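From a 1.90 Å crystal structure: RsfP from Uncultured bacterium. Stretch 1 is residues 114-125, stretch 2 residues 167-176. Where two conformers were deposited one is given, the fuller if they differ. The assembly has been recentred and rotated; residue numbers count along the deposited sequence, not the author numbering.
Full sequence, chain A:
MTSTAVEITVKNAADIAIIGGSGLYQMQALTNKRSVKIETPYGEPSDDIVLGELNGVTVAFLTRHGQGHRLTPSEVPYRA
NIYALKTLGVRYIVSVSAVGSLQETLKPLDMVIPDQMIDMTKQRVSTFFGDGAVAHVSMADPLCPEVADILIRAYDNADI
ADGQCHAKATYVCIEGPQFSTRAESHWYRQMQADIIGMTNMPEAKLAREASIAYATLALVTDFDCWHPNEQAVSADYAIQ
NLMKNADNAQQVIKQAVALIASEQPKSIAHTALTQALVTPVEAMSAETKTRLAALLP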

# COMPACT_ATOMS: atom_id res chain seq x y z
N PRO A 114 16.63 12.45 10.83
CA PRO A 114 15.87 12.87 9.62
C PRO A 114 14.92 14.02 9.93
O PRO A 114 14.57 14.26 11.12
N ASP A 115 14.57 14.80 8.90
CA ASP A 115 13.58 15.81 9.12
C ASP A 115 12.32 15.43 8.31
O ASP A 115 11.27 16.05 8.50
N GLN A 116 12.41 14.40 7.43
CA GLN A 116 11.22 14.10 6.63
C GLN A 116 11.03 12.61 6.65
O GLN A 116 11.96 11.85 6.99
N MET A 117 9.88 12.17 6.16
CA MET A 117 9.53 10.74 6.19
C MET A 117 8.62 10.48 5.03
O MET A 117 7.88 11.41 4.58
N ILE A 118 8.66 9.26 4.50
CA ILE A 118 7.68 8.89 3.46
C ILE A 118 7.10 7.54 3.95
O ILE A 118 7.86 6.64 4.25
N ASP A 119 5.76 7.45 4.08
CA ASP A 119 5.13 6.26 4.59
C ASP A 119 4.77 5.31 3.47
O ASP A 119 3.78 5.52 2.77
N MET A 120 5.61 4.30 3.26
CA MET A 120 5.30 3.22 2.30
C MET A 120 4.68 1.97 2.93
O MET A 120 4.50 0.98 2.23
N THR A 121 4.39 2.00 4.22
CA THR A 121 3.79 0.84 4.89
C THR A 121 2.40 0.60 4.32
O THR A 121 1.83 1.50 3.71
N LYS A 122 1.91 -0.62 4.47
CA LYS A 122 0.71 -1.07 3.74
C LYS A 122 -0.41 -1.49 4.65
O LYS A 122 -1.61 -1.21 4.39
N GLN A 123 -0.01 -2.19 5.72
CA GLN A 123 -0.99 -2.95 6.48
C GLN A 123 -1.13 -2.56 7.94
O GLN A 123 -1.59 -3.34 8.75
N ARG A 124 -0.80 -1.35 8.28
CA ARG A 124 -0.81 -0.94 9.66
C ARG A 124 -1.92 0.04 9.93
O ARG A 124 -2.21 0.83 9.09
N VAL A 125 -2.57 -0.04 11.09
CA VAL A 125 -3.60 0.92 11.35
C VAL A 125 -2.83 2.21 11.64
O VAL A 125 -2.01 2.23 12.55
N ALA A 167 22.13 15.55 9.74
CA ALA A 167 20.72 15.97 9.95
C ALA A 167 20.06 16.21 8.60
O ALA A 167 20.75 16.21 7.61
N LYS A 168 18.77 16.51 8.58
CA LYS A 168 18.04 16.91 7.36
C LYS A 168 18.00 15.82 6.26
O LYS A 168 18.28 16.08 5.09
N ALA A 169 17.59 14.64 6.66
CA ALA A 169 17.46 13.46 5.78
C ALA A 169 15.99 13.00 5.71
O ALA A 169 15.15 13.37 6.58
N THR A 170 15.68 12.24 4.66
CA THR A 170 14.34 11.65 4.50
C THR A 170 14.35 10.15 4.79
O THR A 170 15.16 9.44 4.18
N TYR A 171 13.49 9.70 5.74
CA TYR A 171 13.36 8.28 6.16
C TYR A 171 12.21 7.69 5.38
O TYR A 171 11.09 8.16 5.46
N VAL A 172 12.48 6.61 4.62
CA VAL A 172 11.34 5.96 3.96
C VAL A 172 11.03 4.72 4.83
O VAL A 172 11.92 3.95 5.14
N CYS A 173 9.74 4.53 5.16
CA CYS A 173 9.33 3.44 6.01
C CYS A 173 8.63 2.43 5.14
O CYS A 173 7.63 2.76 4.55
N ILE A 174 9.10 1.18 5.18
CA ILE A 174 8.48 0.13 4.38
C ILE A 174 7.83 -0.86 5.32
O ILE A 174 8.08 -0.87 6.57
N GLU A 175 6.98 -1.70 4.74
CA GLU A 175 6.20 -2.66 5.51
C GLU A 175 7.10 -3.75 6.14
O GLU A 175 6.90 -4.08 7.28
N GLY A 176 8.04 -4.30 5.36
CA GLY A 176 8.90 -5.38 5.90
C GLY A 176 8.07 -6.66 5.78
O GLY A 176 6.99 -6.65 5.17

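How does the backbone set where the side chains go? The two strands run parallel, and their extended backbones send side chains alternately to two faces; Ile-118 N donating to Tyr-171 O (2.8 Å) and Cys-173 N to Ile-118 O (3.0 Å) hold the register. Gln-116, Ile-118, Thr-170 and Val-172 share one face; Met-117, Asp-119, Tyr-171 and Cys-173 share the other.

What fills the hollows on the Ile-118 face? Ile-118, with chi1 m and chi2 t, lays its CG1 3.9 Å from Thr-170 CG2 and its CB 4.4 Å from Val-172 CG2. Met-120, bent m, m, m, adds another bump: its CG presses to 3.5 Å from Val-172 CG2. Farther back, Asp-115 (chi1 p) swings its end nearer, and a water bridges the stretches, donating to Asp-115 OD1 (2.7 Å) and hydrogen-bonding Thr-170 OG1 (2.9 Å).

What packs on the Met-117 face? Tyr-171 (chi1 t) leads its ring away, leaving its CB as a knob between Pro-114 CB at 4.2 Å and Met-117 CG at 4.3 Å. Farther along, Thr-121 CG2 rests 3.7 Å from Cys-173 SG; Thr-121 is held in place by its OG1, which donates to Asp-119 OD1 (2.7 Å).

Why does Glu-175 bury more area than any other residue here? Its chi1 t, chi2 p shape carries the carboxylate into a cup formed by the loop from Thr-121 to Arg-124. OE1 accepts from Lys-122 N (2.8 Å) and Gln-123 N (3.0 Å), while OE2 forms a salt bridge with Arg-124 NE (2.9 Å). The extended Arg-124 closes the cup, and its NH2 reaches Glu-175 O at 2.8 Å in a weak hydrogen bond. A second water accepts from Glu-175 N (2.9 Å) and donates to Met-120 O (2.9 Å), bridging two backbone atoms 4.4 Å apart.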

# COMPACT_ATOMS: atom_id res chain seq x y z
CB PRO A 114 15.08 11.59 9.26
CG PRO A 114 14.97 10.85 10.59
CD PRO A 114 16.34 11.07 11.23
CB ASP A 115 14.12 17.21 8.74
CG ASP A 115 14.45 17.33 7.25
OD1 ASP A 115 14.81 16.34 6.57
OD2 ASP A 115 14.35 18.44 6.72
CB GLN A 116 11.38 14.63 5.18
CG GLN A 116 11.03 16.15 5.03
CD GLN A 116 9.54 16.40 5.42
OE1 GLN A 116 8.71 15.54 5.19
NE2 GLN A 116 9.25 17.54 6.07
CB MET A 117 8.74 10.40 7.43
CG MET A 117 9.53 10.48 8.70
SD MET A 117 8.45 10.15 10.07
CE MET A 117 8.67 8.40 10.30
CB ILE A 118 8.37 8.69 2.10
CG1 ILE A 118 8.97 10.07 1.58
CG2 ILE A 118 7.35 7.99 1.18
CD1 ILE A 118 9.75 10.06 0.28
CB ASP A 119 3.88 6.62 5.38
CG ASP A 119 3.28 5.41 6.09
OD1 ASP A 119 3.85 4.30 6.01
OD2 ASP A 119 2.23 5.60 6.76
CB MET A 120 6.60 2.76 1.60
CG MET A 120 7.22 3.91 0.79
SD MET A 120 6.13 4.67 -0.43
CE MET A 120 5.62 3.32 -1.46
CB THR A 121 3.67 0.98 6.42
OG1 THR A 121 2.68 1.96 6.79
CG2 THR A 121 5.10 1.29 7.07
CB LYS A 122 1.13 -2.25 2.85
CG LYS A 122 2.13 -1.84 1.74
CD LYS A 122 2.69 -3.09 1.07
CE LYS A 122 3.77 -2.73 0.01
NZ LYS A 122 4.03 -3.85 -0.93
CB GLN A 123 -0.61 -4.44 6.38
CG GLN A 123 -0.87 -4.93 4.96
CD GLN A 123 -0.11 -6.19 4.57
OE1 GLN A 123 0.29 -7.01 5.45
NE2 GLN A 123 0.02 -6.42 3.22
CB ARG A 124 0.53 -0.36 10.02
CG ARG A 124 1.63 -1.38 9.90
CD ARG A 124 2.94 -0.71 9.82
NE ARG A 124 3.99 -1.59 9.37
CZ ARG A 124 5.25 -1.39 9.62
NH1 ARG A 124 5.60 -0.36 10.33
NH2 ARG A 124 6.15 -2.21 9.17
CB VAL A 125 -4.45 0.52 12.56
CG1 VAL A 125 -5.54 1.62 12.83
CG2 VAL A 125 -5.05 -0.83 12.26
CB ALA A 167 20.69 17.25 10.79
CB LYS A 168 18.53 18.20 6.73
CG LYS A 168 18.68 19.39 7.68
CD LYS A 168 17.46 19.59 8.60
CE LYS A 168 17.65 20.75 9.60
NZ LYS A 168 18.75 21.65 9.16
CB ALA A 169 18.33 12.33 6.36
CB THR A 170 13.81 11.89 3.09
OG1 THR A 170 13.62 13.29 2.95
CG2 THR A 170 12.46 11.19 2.92
CB TYR A 171 13.01 8.25 7.67
CG TYR A 171 12.74 6.90 8.37
CD1 TYR A 171 11.57 6.10 8.09
CD2 TYR A 171 13.58 6.46 9.40
CE1 TYR A 171 11.31 4.89 8.81
CE2 TYR A 171 13.28 5.26 10.12
CZ TYR A 171 12.17 4.49 9.81
OH TYR A 171 11.95 3.34 10.61
CB VAL A 172 11.62 5.59 2.47
CG1 VAL A 172 12.84 4.70 2.36
CG2 VAL A 172 10.41 4.79 1.92
CB CYS A 173 8.33 3.92 7.05
SG CYS A 173 8.20 2.70 8.43
CB ILE A 174 9.53 -0.56 3.45
CG1 ILE A 174 10.61 -1.31 4.29
CG2 ILE A 174 10.12 0.45 2.42
CD1 ILE A 174 11.40 -2.34 3.45
CB GLU A 175 5.12 -3.31 4.60
CG GLU A 175 4.17 -4.26 5.34
CD GLU A 175 3.50 -3.53 6.53
OE1 GLU A 175 2.88 -2.48 6.29
OE2 GLU A 175 3.56 -3.97 7.75
O HOH W 1 14.85 15.67 3.97
O HOH W 2 6.39 -1.16 1.91